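Local coordinates for hypothetical protein DR_0824 (Deinococcus radiodurans, PDB 2IMR) that catalyses the zinc-dependent deamination of aminodeoxyfutalosine to futalosine, a step in menaquinone biosynthesis, and deaminates several adenosine derivatives less well, at residues A[38-44]-A[57-63]; A[109-113]-A[261-267]; A[130-135]-A[157-162]; A[237-243]-A[300-306]. The contacts are given in a common frame with arbitrary orientation. Residue numbers count along the deposited sequence, not the author numbering.

In the fold
Contact 1 comes first along the chain and stands apart in the small N-terminal sheet, its centre about 31 Å from that of the chain and about 38 Å from that of contact 4. The others belong to the amidohydrolase barrel. Contact 4 joins strands 238-241 and 300-303 beside the zinc, its centre about 9 Å from that of the chain. Contact 3 packs two outer helices, its centre about 24 Å from that of contact 4. Contact 2 joins the end of helix 106-111 to the loop between helices 245-253 and 271-275; its span encloses contact 3, and its segments alternate with those of contact 4, nearest atoms about 5 Å apart. The metal is thus remote from the N-terminal sheet.

Contact 1: residues A[38-44]-A[57-63]; sequences PRLLTCD and GGVVVVG
Arg39, Gly57 and Val61 give up the most surface in this pairing of two antiparallel strands, 38-43 and 57-62, whose axes approach to 4.4 Å with N-to-C directions 155° apart. Both backbones are extended, and the register sets Arg39 opposite Val61, Leu41 opposite Val59 and Cys43 opposite Gly57 as hydrogen-bonded pairs. Arg39 N to Val61 O and Val61 N to Arg39 O both measure 2.8 Å; Leu41 N to Val59 O and Val59 N to Leu41 O both 2.9 Å; Cys43 N to Gly57 O is 2.9 Å and Gly57 N to Cys43 O 3.1 Å. Leu40-Val60 and Thr42-Gly58 form the non-hydrogen-bonded pairs between them. The two strands are the central pair of a four-stranded mixed sheet, flanked by 65-70 and 83-86, in the small β-domain that accompanies the barrel in many amidohydrolases. Arg39 (m, t, m) folds its guanidinium over Val61 CB, and NH1 donates to Gly63 O at 3.2 Å; one water joins NH2 to Gly63 O, a second joins NH1 to Gly63 N. Val61 (chi1 t) also meets Leu41 on this face, CG2 to CD1 4.3 Å. At Gly57 a CB would lie a tight 3.1 Å from Cys43 SG. On the other face Pro38 CB touches Val60 CG1 at 3.6 Å, and Leu40 CD1 lies 4.0 Å from Val60 CG2.

Contact 2: residues A[109-113]-A[261-267]; sequences FQALP and NRMPALY
This is a contact between the end of a helix, 106-111, and a connecting loop, the one running from helix 245-253 to helix 271-275, fixed by one side-chain-to-backbone hydrogen bond. In segment 109-113 Leu112 is extended (phi/psi -111/99°). In 261-267, residues 264-266 make a short 3-10 turn, with Leu266 N to Met263 O at 3.1 Å. Tyr267 (chi1 m, chi2 84°) aims its side chain across the gap, and its OH donates to Ala111 O at 2.6 Å, the carbonyl lying near the plane of the ring. Both segments lie in connections between strands of the amidohydrolase TIM barrel, and Leu112 brings 109-113 near the active site: its side chain is about 8 Å from the zinc and about 4 Å from that of His213, predicted to bind the substrate. Beside the hydrogen bond the packing is loose. Leu266 (m, t) brings CD1 to 4.0 Å from Gln110 O and 4.1 Å from Gln110 CB; Gln110 NE2 lies 3.8 Å from Met263 SD; Pro113 CG is 4.0 Å from both Asn261 O and Arg262 CA. The guanidinium of Arg262 leads away to Trp259, whose ring also meets that of Tyr267 edge-to-face.

Contact 3: residues A[130-135]-A[157-162]; sequences GVAAAQ and EVMDAL
Two valines, Val131 and Val158, pack around Gly130, Ala134 and Ala161 where helices 130-135 and 157-162 meet, their axes 9.0 Å apart at closest approach and crossing at -39°, both helices running in roughly the same direction. Gly130 has phi/psi 79/175°, whereas Val131 to Gln135 have helical values. The CA atoms come closest at Val131 and Val158, 5.0 Å. Val158 (chi1 t) is the bump from one side: its CG2 sits 3.5 Å from Gly130 C and 3.7 Å from Val131 N, while CG1 reaches Ala134 CB at 3.7 Å, so that it fills the hollow bounded by these three residues. Val131 (chi1 t) answers from the other helix, setting CG2 3.7 Å from Glu157 O and CG1 3.9 Å from Ala161 CB. One turn on, Leu162 (m, t) turns CD2 to 4.2 Å from Ala134 O, and Gln135 (m, m) folds its amide over Ala161, NE2 to CB 3.7 Å. A water accepts weakly from Gln135 NE2 and donates to Ala161 O at 2.6 Å; Gln135 OE1 accepts a hydrogen bond from Arg165 NH1. The helices flank strand 149-153 in sequence, as successive outer helices of a β/α barrel; Val158 and Leu162 rest on that strand while Met159 and Leu162 reach strand 170-176.

Contact 4: residues A[237-243]-A[300-306]; sequences LQIHVAE and TLVHMVN. With ZN (zinc ion), chain B.
This parallel pair, 238-241 and 300-303, the fifth and sixth strands of the amidohydrolase β/α barrel, supplies one zinc ligand, His240, and places His303 beside the metal-bound water. The axes approach to 4.5 Å at 38°. Backbone hydrogen bonds form the parallel ladder, Ile239 bonding through N to Thr300 O (3.0 Å) and through O to Val302 N (2.8 Å), with Thr300 N to Leu237 O and Val241 N to Val302 O both 2.9 Å. Past the strands, Ala242 and Met304 both adopt positive phi near 50°, and the pairing continues with Met304 N to Val241 O (2.8 Å) and Asn306 N to Ala242 O (2.9 Å). His240 (chi1 m) binds zinc through NE2 at 2.1 Å, alongside His99 and His101; a water 1.8 Å from ZN lies 3.0 Å from His303 NE2. Glu243 (t, t), the proton donor by similarity, makes a CH-pi contact, CG 4.0 Å from the centroid of the His303 ring, and its OE1 hydrogen-bonds Tyr114. His240 ND1 hydrogen-bonds His213 O. Val241 CG2 meets Leu301 CD2 at 4.0 Å and Val241 CB meets Met304 SD at 3.7 Å. Strands 206-212 and 322-324 flank the pair by backbone bonds, while helices 220-233 and 285-292 cover its outer face.

Contact 1: residues A[38-44]-A[57-63]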
loop_
_atom_site.group_PDB
_atom_site.type_symbol
_atom_site.label_atom_id
_atom_site.label_comp_id
_atom_site.label_asym_id
_atom_site.label_seq_id
_atom_site.Cartn_x
_atom_site.Cartn_y
_atom_site.Cartn_z
ATOM N N PRO A 38 -1.528 -16.225 35.782
ATOM C CA PRO A 38 -1.674 -15.197 34.746
ATOM C C PRO A 38 -0.454 -14.288 34.635
ATOM O O PRO A 38 0.214 -14.003 35.626
ATOM C CB PRO A 38 -2.914 -14.422 35.197
ATOM C CG PRO A 38 -3.690 -15.438 35.994
ATOM C CD PRO A 38 -2.599 -16.103 36.787
ATOM N N ARG A 39 -0.164 -13.844 33.418
ATOM C CA ARG A 39 0.951 -12.940 33.182
ATOM C C ARG A 39 0.358 -11.717 32.498
ATOM O O ARG A 39 -0.426 -11.851 31.560
ATOM C CB ARG A 39 1.993 -13.578 32.259
ATOM C CG ARG A 39 2.397 -14.984 32.659
ATOM C CD ARG A 39 3.746 -15.365 32.070
ATOM N NE ARG A 39 3.788 -15.284 30.613
ATOM C CZ ARG A 39 3.073 -16.046 29.792
ATOM N NH1 ARG A 39 2.237 -16.960 30.272
ATOM N NH2 ARG A 39 3.214 -15.907 28.481
ATOM N N LEU A 40 0.725 -10.537 32.979
ATOM C CA LEU A 40 0.234 -9.292 32.409
ATOM C C LEU A 40 1.308 -8.647 31.550
ATOM O O LEU A 40 2.287 -8.100 32.063
ATOM C CB LEU A 40 -0.174 -8.323 33.522
ATOM C CG LEU A 40 -0.449 -6.876 33.099
ATOM C CD1 LEU A 40 -1.552 -6.836 32.050
ATOM C CD2 LEU A 40 -0.840 -6.063 34.326
ATOM N N LEU A 41 1.127 -8.727 30.237
ATOM C CA LEU A 41 2.079 -8.133 29.313
ATOM C C LEU A 41 1.568 -6.749 28.962
ATOM O O LEU A 41 0.456 -6.608 28.455
ATOM C CB LEU A 41 2.189 -8.977 28.044
ATOM C CG LEU A 41 2.264 -10.495 28.216
ATOM C CD1 LEU A 41 2.707 -11.113 26.908
ATOM C CD2 LEU A 41 3.227 -10.869 29.327
ATOM N N THR A 42 2.371 -5.726 29.231
ATOM C CA THR A 42 1.957 -4.362 28.927
ATOM C C THR A 42 2.686 -3.793 27.713
ATOM O O THR A 42 3.835 -4.143 27.437
ATOM C CB THR A 42 2.189 -3.425 30.125
ATOM O OG1 THR A 42 3.590 -3.340 30.407
ATOM C CG2 THR A 42 1.463 -3.952 31.354
ATOM N N CYS A 43 2.004 -2.913 26.989
ATOM C CA CYS A 43 2.574 -2.287 25.802
ATOM C C CYS A 43 2.110 -0.841 25.692
ATOM O O CYS A 43 1.274 -0.386 26.477
ATOM C CB CYS A 43 2.167 -3.067 24.547
ATOM S SG CYS A 43 0.381 -3.278 24.281
ATOM N N ASP A 44 2.652 -0.116 24.719
ATOM C CA ASP A 44 2.268 1.275 24.534
ATOM C C ASP A 44 1.005 1.360 23.705
ATOM O O ASP A 44 0.150 2.212 23.946
ATOM C CB ASP A 44 3.398 2.059 23.866
ATOM C CG ASP A 44 4.659 2.079 24.705
ATOM O OD1 ASP A 44 4.546 2.254 25.936
ATOM O OD2 ASP A 44 5.761 1.931 24.140
ATOM N N GLY A 57 -1.778 -0.282 26.575
ATOM C CA GLY A 57 -2.428 -1.565 26.378
ATOM C C GLY A 57 -1.849 -2.693 27.211
ATOM O O GLY A 57 -0.782 -2.562 27.807
ATOM N N GLY A 58 -2.568 -3.808 27.251
ATOM C CA GLY A 58 -2.122 -4.952 28.018
ATOM C C GLY A 58 -2.856 -6.212 27.614
ATOM O O GLY A 58 -3.953 -6.158 27.051
ATOM N N VAL A 59 -2.238 -7.354 27.890
ATOM C CA VAL A 59 -2.823 -8.644 27.574
ATOM C C VAL A 59 -2.495 -9.602 28.706
ATOM O O VAL A 59 -1.334 -9.752 29.077
ATOM C CB VAL A 59 -2.242 -9.230 26.273
ATOM C CG1 VAL A 59 -2.886 -10.568 25.974
ATOM C CG2 VAL A 59 -2.467 -8.264 25.115
ATOM N N VAL A 60 -3.511 -10.233 29.281
ATOM C CA VAL A 60 -3.242 -11.187 30.345
ATOM C C VAL A 60 -3.221 -12.559 29.701
ATOM O O VAL A 60 -4.160 -12.955 29.011
ATOM C CB VAL A 60 -4.309 -11.148 31.459
ATOM C CG1 VAL A 60 -4.021 -12.243 32.487
ATOM C CG2 VAL A 60 -4.284 -9.795 32.143
ATOM N N VAL A 61 -2.132 -13.280 29.917
ATOM C CA VAL A 61 -1.990 -14.599 29.338
ATOM C C VAL A 61 -1.898 -15.650 30.434
ATOM O O VAL A 61 -1.232 -15.450 31.449
ATOM C CB VAL A 61 -0.726 -14.672 28.446
ATOM C CG1 VAL A 61 -0.601 -16.048 27.817
ATOM C CG2 VAL A 61 -0.798 -13.604 27.362
ATOM N N VAL A 62 -2.602 -16.754 30.230
ATOM C CA VAL A 62 -2.584 -17.867 31.170
ATOM C C VAL A 62 -2.079 -19.044 30.354
ATOM O O VAL A 62 -2.783 -19.545 29.477
ATOM C CB VAL A 62 -3.995 -18.181 31.709
ATOM C CG1 VAL A 62 -3.939 -19.402 32.623
ATOM C CG2 VAL A 62 -4.538 -16.982 32.469
ATOM N N GLY A 63 -0.854 -19.478 30.626
ATOM C CA GLY A 63 -0.292 -20.576 29.859
ATOM C C GLY A 63 0.049 -20.038 28.479
ATOM O O GLY A 63 0.920 -19.178 28.347
HETATM O O HOH W 1 2.434 -17.841 26.722
HETATM O O HOH W 2 1.042 -18.376 32.416
#

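Contact 2: residues A[109-113]-A[261-267]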
loop_
_atom_site.group_PDB
_atom_site.type_symbol
_atom_site.label_atom_id
_atom_site.label_comp_id
_atom_site.label_asym_id
_atom_site.label_seq_id
_atom_site.Cartn_x
_atom_site.Cartn_y
_atom_site.Cartn_z
ATOM N N PHE A 109 10.992 2.262 -14.210
ATOM C CA PHE A 109 11.998 3.149 -13.628
ATOM C C PHE A 109 12.295 4.246 -14.652
ATOM O O PHE A 109 12.370 5.427 -14.316
ATOM C CB PHE A 109 13.294 2.390 -13.328
ATOM C CG PHE A 109 13.309 1.714 -11.987
ATOM C CD1 PHE A 109 13.714 2.406 -10.849
ATOM C CD2 PHE A 109 12.903 0.391 -11.858
ATOM C CE1 PHE A 109 13.712 1.787 -9.596
ATOM C CE2 PHE A 109 12.897 -0.237 -10.613
ATOM C CZ PHE A 109 13.302 0.465 -9.480
ATOM N N GLN A 110 12.455 3.836 -15.907
ATOM C CA GLN A 110 12.750 4.766 -16.989
ATOM C C GLN A 110 11.621 5.767 -17.212
ATOM O O GLN A 110 11.866 6.913 -17.581
ATOM C CB GLN A 110 13.018 3.998 -18.290
ATOM C CG GLN A 110 14.323 3.205 -18.283
ATOM C CD GLN A 110 14.632 2.570 -19.629
ATOM O OE1 GLN A 110 13.957 1.628 -20.060
ATOM N NE2 GLN A 110 15.655 3.088 -20.304
ATOM N N ALA A 111 10.388 5.333 -16.980
ATOM C CA ALA A 111 9.226 6.193 -17.175
ATOM C C ALA A 111 9.093 7.297 -16.127
ATOM O O ALA A 111 8.451 8.315 -16.376
ATOM C CB ALA A 111 7.964 5.347 -17.186
ATOM N N LEU A 112 9.698 7.097 -14.960
ATOM C CA LEU A 112 9.605 8.072 -13.875
ATOM C C LEU A 112 10.930 8.787 -13.585
ATOM O O LEU A 112 11.799 8.261 -12.886
ATOM C CB LEU A 112 9.088 7.373 -12.614
ATOM C CG LEU A 112 7.798 6.562 -12.817
ATOM C CD1 LEU A 112 7.313 6.004 -11.481
ATOM C CD2 LEU A 112 6.725 7.450 -13.436
ATOM N N PRO A 113 11.089 10.011 -14.108
ATOM C CA PRO A 113 12.289 10.834 -13.939
ATOM C C PRO A 113 12.824 10.974 -12.517
ATOM O O PRO A 113 14.031 10.853 -12.297
ATOM C CB PRO A 113 11.865 12.177 -14.528
ATOM C CG PRO A 113 10.953 11.765 -15.633
ATOM C CD PRO A 113 10.107 10.707 -14.960
ATOM N N ASN A 261 11.729 16.345 -18.501
ATOM C CA ASN A 261 12.935 15.520 -18.405
ATOM C C ASN A 261 12.665 14.034 -18.654
ATOM O O ASN A 261 13.484 13.177 -18.326
ATOM C CB ASN A 261 13.575 15.711 -17.027
ATOM C CG ASN A 261 14.073 17.130 -16.812
ATOM O OD1 ASN A 261 13.890 17.712 -15.740
ATOM N ND2 ASN A 261 14.712 17.692 -17.834
ATOM N N ARG A 262 11.512 13.739 -19.243
ATOM C CA ARG A 262 11.119 12.366 -19.552
ATOM C C ARG A 262 11.895 11.874 -20.766
ATOM O O ARG A 262 12.559 12.658 -21.449
ATOM C CB ARG A 262 9.632 12.323 -19.905
ATOM C CG ARG A 262 9.338 12.988 -21.259
ATOM C CD ARG A 262 7.858 13.035 -21.592
ATOM N NE ARG A 262 7.609 13.596 -22.923
ATOM C CZ ARG A 262 7.830 14.864 -23.269
ATOM N NH1 ARG A 262 8.311 15.733 -22.388
ATOM N NH2 ARG A 262 7.564 15.266 -24.507
ATOM N N MET A 263 11.814 10.574 -21.027
ATOM C CA MET A 263 12.447 9.999 -22.208
ATOM C C MET A 263 11.332 10.129 -23.239
ATOM O O MET A 263 10.311 9.457 -23.139
ATOM C CB MET A 263 12.807 8.533 -21.970
ATOM C CG MET A 263 13.919 8.352 -20.950
ATOM S SD MET A 263 14.452 6.640 -20.794
ATOM C CE MET A 263 15.624 6.530 -22.157
ATOM N N PRO A 264 11.513 11.013 -24.236
ATOM C CA PRO A 264 10.551 11.293 -25.310
ATOM C C PRO A 264 9.870 10.130 -26.029
ATOM O O PRO A 264 8.668 10.189 -26.302
ATOM C CB PRO A 264 11.350 12.187 -26.265
ATOM C CG PRO A 264 12.767 11.782 -26.015
ATOM C CD PRO A 264 12.804 11.664 -24.522
ATOM N N ALA A 265 10.620 9.075 -26.329
ATOM C CA ALA A 265 10.051 7.936 -27.038
ATOM C C ALA A 265 9.023 7.143 -26.228
ATOM O O ALA A 265 8.229 6.400 -26.795
ATOM C CB ALA A 265 11.173 7.008 -27.507
ATOM N N LEU A 266 9.024 7.311 -24.910
ATOM C CA LEU A 266 8.099 6.570 -24.052
ATOM C C LEU A 266 6.719 7.200 -23.877
ATOM O O LEU A 266 5.830 6.583 -23.288
ATOM C CB LEU A 266 8.714 6.377 -22.663
ATOM C CG LEU A 266 10.106 5.753 -22.542
ATOM C CD1 LEU A 266 10.411 5.506 -21.067
ATOM C CD2 LEU A 266 10.168 4.450 -23.314
ATOM N N TYR A 267 6.533 8.413 -24.391
ATOM C CA TYR A 267 5.258 9.114 -24.234
ATOM C C TYR A 267 4.817 9.899 -25.466
ATOM O O TYR A 267 5.617 10.184 -26.353
ATOM C CB TYR A 267 5.354 10.176 -23.129
ATOM C CG TYR A 267 5.623 9.722 -21.717
ATOM C CD1 TYR A 267 6.923 9.484 -21.265
ATOM C CD2 TYR A 267 4.577 9.614 -20.805
ATOM C CE1 TYR A 267 7.169 9.156 -19.924
ATOM C CE2 TYR A 267 4.808 9.290 -19.474
ATOM C CZ TYR A 267 6.101 9.063 -19.038
ATOM O OH TYR A 267 6.303 8.741 -17.719
#

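Contact 3: residues A[130-135]-A[157-162]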
loop_
_atom_site.group_PDB
_atom_site.type_symbol
_atom_site.label_atom_id
_atom_site.label_comp_id
_atom_site.label_asym_id
_atom_site.label_seq_id
_atom_site.Cartn_x
_atom_site.Cartn_y
_atom_site.Cartn_z
ATOM N N GLY A 130 12.189 -10.501 -12.274
ATOM C CA GLY A 130 11.924 -11.924 -12.381
ATOM C C GLY A 130 11.437 -12.745 -11.205
ATOM O O GLY A 130 11.351 -12.283 -10.063
ATOM N N VAL A 131 11.146 -14.003 -11.524
ATOM C CA VAL A 131 10.623 -14.990 -10.593
ATOM C C VAL A 131 11.459 -15.283 -9.348
ATOM O O VAL A 131 10.938 -15.266 -8.231
ATOM C CB VAL A 131 10.362 -16.321 -11.337
ATOM C CG1 VAL A 131 9.808 -17.354 -10.379
ATOM C CG2 VAL A 131 9.396 -16.084 -12.491
ATOM N N ALA A 132 12.745 -15.562 -9.535
ATOM C CA ALA A 132 13.626 -15.870 -8.410
ATOM C C ALA A 132 13.594 -14.781 -7.343
ATOM O O ALA A 132 13.383 -15.062 -6.164
ATOM C CB ALA A 132 15.053 -16.067 -8.905
ATOM N N ALA A 133 13.802 -13.538 -7.761
ATOM C CA ALA A 133 13.796 -12.411 -6.836
ATOM C C ALA A 133 12.428 -12.217 -6.181
ATOM O O ALA A 133 12.341 -11.842 -5.016
ATOM C CB ALA A 133 14.210 -11.142 -7.567
ATOM N N ALA A 134 11.364 -12.466 -6.937
ATOM C CA ALA A 134 10.008 -12.317 -6.411
ATOM C C ALA A 134 9.728 -13.373 -5.343
ATOM O O ALA A 134 9.159 -13.071 -4.292
ATOM C CB ALA A 134 8.991 -12.434 -7.543
ATOM N N GLN A 135 10.127 -14.610 -5.621
ATOM C CA GLN A 135 9.922 -15.710 -4.685
ATOM C C GLN A 135 10.657 -15.440 -3.382
ATOM O O GLN A 135 10.156 -15.752 -2.305
ATOM C CB GLN A 135 10.414 -17.029 -5.293
ATOM C CG GLN A 135 9.624 -17.490 -6.510
ATOM C CD GLN A 135 8.303 -18.153 -6.152
ATOM O OE1 GLN A 135 7.581 -17.696 -5.269
ATOM N NE2 GLN A 135 7.973 -19.232 -6.858
ATOM N N GLU A 157 5.124 -14.039 -15.759
ATOM C CA GLU A 157 5.667 -15.254 -15.159
ATOM C C GLU A 157 5.756 -15.140 -13.643
ATOM O O GLU A 157 5.698 -16.143 -12.934
ATOM C CB GLU A 157 7.038 -15.584 -15.760
ATOM C CG GLU A 157 6.933 -16.298 -17.100
ATOM C CD GLU A 157 8.272 -16.759 -17.644
ATOM O OE1 GLU A 157 9.074 -17.323 -16.868
ATOM O OE2 GLU A 157 8.511 -16.567 -18.852
ATOM N N VAL A 158 5.907 -13.917 -13.145
ATOM C CA VAL A 158 5.960 -13.701 -11.709
ATOM C C VAL A 158 4.553 -13.919 -11.164
ATOM O O VAL A 158 4.381 -14.556 -10.125
ATOM C CB VAL A 158 6.459 -12.277 -11.371
ATOM C CG1 VAL A 158 6.139 -11.923 -9.919
ATOM C CG2 VAL A 158 7.955 -12.207 -11.611
ATOM N N MET A 159 3.546 -13.414 -11.876
ATOM C CA MET A 159 2.167 -13.608 -11.432
ATOM C C MET A 159 1.880 -15.107 -11.366
ATOM O O MET A 159 1.265 -15.586 -10.410
ATOM C CB MET A 159 1.172 -12.940 -12.387
ATOM C CG MET A 159 -0.286 -13.082 -11.939
ATOM S SD MET A 159 -0.676 -12.188 -10.405
ATOM C CE MET A 159 -1.114 -10.547 -11.068
ATOM N N ASP A 160 2.316 -15.848 -12.383
ATOM C CA ASP A 160 2.098 -17.293 -12.399
ATOM C C ASP A 160 2.656 -17.925 -11.123
ATOM O O ASP A 160 1.994 -18.736 -10.474
ATOM C CB ASP A 160 2.779 -17.952 -13.607
ATOM C CG ASP A 160 2.120 -17.596 -14.933
ATOM O OD1 ASP A 160 0.898 -17.341 -14.951
ATOM O OD2 ASP A 160 2.827 -17.593 -15.961
ATOM N N ALA A 161 3.877 -17.542 -10.768
ATOM C CA ALA A 161 4.538 -18.083 -9.585
ATOM C C ALA A 161 3.900 -17.664 -8.262
ATOM O O ALA A 161 3.646 -18.503 -7.397
ATOM C CB ALA A 161 6.010 -17.687 -9.590
ATOM N N LEU A 162 3.646 -16.369 -8.096
ATOM C CA LEU A 162 3.067 -15.879 -6.846
ATOM C C LEU A 162 1.643 -16.360 -6.612
ATOM O O LEU A 162 1.244 -16.647 -5.480
ATOM C CB LEU A 162 3.113 -14.351 -6.812
ATOM C CG LEU A 162 4.523 -13.753 -6.909
ATOM C CD1 LEU A 162 4.448 -12.237 -6.798
ATOM C CD2 LEU A 162 5.400 -14.319 -5.797
HETATM O O HOH W 3 4.998 -20.669 -6.821
#

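Contact 4: residues A[237-243]-A[300-306]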
loop_
_atom_site.group_PDB
_atom_site.type_symbol
_atom_site.label_atom_id
_atom_site.label_comp_id
_atom_site.label_asym_id
_atom_site.label_seq_id
_atom_site.Cartn_x
_atom_site.Cartn_y
_atom_site.Cartn_z
ATOM N N LEU A 237 -8.519 -2.436 -7.356
ATOM C CA LEU A 237 -7.631 -1.554 -8.101
ATOM C C LEU A 237 -6.675 -0.792 -7.197
ATOM O O LEU A 237 -6.994 -0.495 -6.050
ATOM C CB LEU A 237 -8.444 -0.509 -8.880
ATOM C CG LEU A 237 -9.258 -0.861 -10.126
ATOM C CD1 LEU A 237 -10.250 0.267 -10.404
ATOM C CD2 LEU A 237 -8.336 -1.066 -11.314
ATOM N N GLN A 238 -5.493 -0.496 -7.729
ATOM C CA GLN A 238 -4.497 0.320 -7.039
ATOM C C GLN A 238 -3.851 1.173 -8.120
ATOM O O GLN A 238 -3.426 0.658 -9.161
ATOM C CB GLN A 238 -3.438 -0.521 -6.312
ATOM C CG GLN A 238 -3.700 -0.628 -4.809
ATOM C CD GLN A 238 -2.506 -1.148 -4.013
ATOM O OE1 GLN A 238 -1.366 -0.758 -4.256
ATOM N NE2 GLN A 238 -2.772 -2.014 -3.040
ATOM N N ILE A 239 -3.815 2.479 -7.884
ATOM C CA ILE A 239 -3.229 3.436 -8.822
ATOM C C ILE A 239 -2.264 4.332 -8.035
ATOM O O ILE A 239 -2.617 4.824 -6.964
ATOM C CB ILE A 239 -4.322 4.360 -9.447
ATOM C CG1 ILE A 239 -5.452 3.519 -10.044
ATOM C CG2 ILE A 239 -3.702 5.256 -10.527
ATOM C CD1 ILE A 239 -6.643 4.343 -10.509
ATOM N N HIS A 240 -1.045 4.518 -8.544
ATOM C CA HIS A 240 -0.086 5.406 -7.879
ATOM C C HIS A 240 -0.507 6.809 -8.280
ATOM O O HIS A 240 -0.549 7.114 -9.468
ATOM C CB HIS A 240 1.342 5.191 -8.382
ATOM C CG HIS A 240 1.859 3.801 -8.192
ATOM N ND1 HIS A 240 1.729 2.821 -9.153
ATOM C CD2 HIS A 240 2.546 3.237 -7.170
ATOM C CE1 HIS A 240 2.317 1.715 -8.733
ATOM N NE2 HIS A 240 2.821 1.941 -7.534
ATOM N N VAL A 241 -0.795 7.674 -7.312
ATOM C CA VAL A 241 -1.241 9.020 -7.655
ATOM C C VAL A 241 -0.575 10.131 -6.853
ATOM O O VAL A 241 -0.448 10.034 -5.632
ATOM C CB VAL A 241 -2.774 9.144 -7.477
ATOM C CG1 VAL A 241 -3.248 10.535 -7.894
ATOM C CG2 VAL A 241 -3.473 8.071 -8.302
ATOM N N ALA A 242 -0.155 11.178 -7.563
ATOM C CA ALA A 242 0.476 12.354 -6.959
ATOM C C ALA A 242 1.645 12.037 -6.023
ATOM O O ALA A 242 1.793 12.652 -4.958
ATOM C CB ALA A 242 -0.579 13.182 -6.216
ATOM N N GLU A 243 2.492 11.102 -6.438
ATOM C CA GLU A 243 3.635 10.706 -5.624
ATOM C C GLU A 243 4.669 11.811 -5.444
ATOM O O GLU A 243 5.041 12.121 -4.315
ATOM C CB GLU A 243 4.309 9.463 -6.217
ATOM C CG GLU A 243 5.537 9.011 -5.420
ATOM C CD GLU A 243 6.163 7.749 -5.963
ATOM O OE1 GLU A 243 5.943 7.440 -7.154
ATOM O OE2 GLU A 243 6.893 7.072 -5.207
ATOM N N THR A 300 -8.023 1.995 -4.907
ATOM C CA THR A 300 -7.176 2.395 -3.796
ATOM C C THR A 300 -6.078 3.259 -4.414
ATOM O O THR A 300 -5.442 2.863 -5.390
ATOM C CB THR A 300 -6.556 1.172 -3.085
ATOM O OG1 THR A 300 -7.593 0.434 -2.430
ATOM C CG2 THR A 300 -5.535 1.611 -2.049
ATOM N N LEU A 301 -5.876 4.447 -3.855
ATOM C CA LEU A 301 -4.878 5.376 -4.366
ATOM C C LEU A 301 -3.607 5.315 -3.527
ATOM O O LEU A 301 -3.649 5.462 -2.304
ATOM C CB LEU A 301 -5.446 6.796 -4.365
ATOM C CG LEU A 301 -6.807 6.929 -5.066
ATOM C CD1 LEU A 301 -7.290 8.370 -4.962
ATOM C CD2 LEU A 301 -6.696 6.498 -6.533
ATOM N N VAL A 302 -2.478 5.114 -4.200
ATOM C CA VAL A 302 -1.190 4.994 -3.523
ATOM C C VAL A 302 -0.336 6.263 -3.536
ATOM O O VAL A 302 -0.282 6.980 -4.537
ATOM C CB VAL A 302 -0.385 3.836 -4.139
ATOM C CG1 VAL A 302 0.901 3.608 -3.349
ATOM C CG2 VAL A 302 -1.247 2.576 -4.160
ATOM N N HIS A 303 0.320 6.515 -2.401
ATOM C CA HIS A 303 1.191 7.665 -2.177
ATOM C C HIS A 303 0.362 8.898 -1.851
ATOM O O HIS A 303 0.281 9.289 -0.689
ATOM C CB HIS A 303 2.112 7.895 -3.383
ATOM C CG HIS A 303 3.084 6.772 -3.604
ATOM N ND1 HIS A 303 3.904 6.295 -2.603
ATOM C CD2 HIS A 303 3.341 6.012 -4.695
ATOM C CE1 HIS A 303 4.622 5.287 -3.065
ATOM N NE2 HIS A 303 4.300 5.094 -4.332
ATOM N N MET A 304 -0.244 9.513 -2.864
ATOM C CA MET A 304 -1.114 10.662 -2.632
ATOM C C MET A 304 -0.481 11.719 -1.740
ATOM O O MET A 304 -1.117 12.228 -0.809
ATOM C CB MET A 304 -2.409 10.178 -1.986
ATOM C CG MET A 304 -3.243 9.281 -2.878
ATOM S SD MET A 304 -3.979 10.262 -4.186
ATOM C CE MET A 304 -5.377 10.997 -3.278
ATOM N N VAL A 305 0.764 12.062 -2.030
ATOM C CA VAL A 305 1.485 13.039 -1.232
ATOM C C VAL A 305 1.201 14.474 -1.644
ATOM O O VAL A 305 0.978 15.345 -0.807
ATOM C CB VAL A 305 3.011 12.783 -1.321
ATOM C CG1 VAL A 305 3.787 13.919 -0.659
ATOM C CG2 VAL A 305 3.343 11.459 -0.649
ATOM N N ASN A 306 1.188 14.716 -2.944
ATOM C CA ASN A 306 0.978 16.062 -3.437
ATOM C C ASN A 306 -0.439 16.305 -3.930
ATOM O O ASN A 306 -0.711 16.309 -5.127
ATOM C CB ASN A 306 2.031 16.326 -4.506
ATOM C CG ASN A 306 3.442 16.186 -3.950
ATOM O OD1 ASN A 306 3.973 17.118 -3.348
ATOM N ND2 ASN A 306 4.038 15.004 -4.115
HETATM ZN ZN ZN B . 4.283 1.147 -6.284
HETATM O O HOH W 4 -7.240 -2.110 -3.936
HETATM O O HOH W 5 5.214 2.496 -5.559
#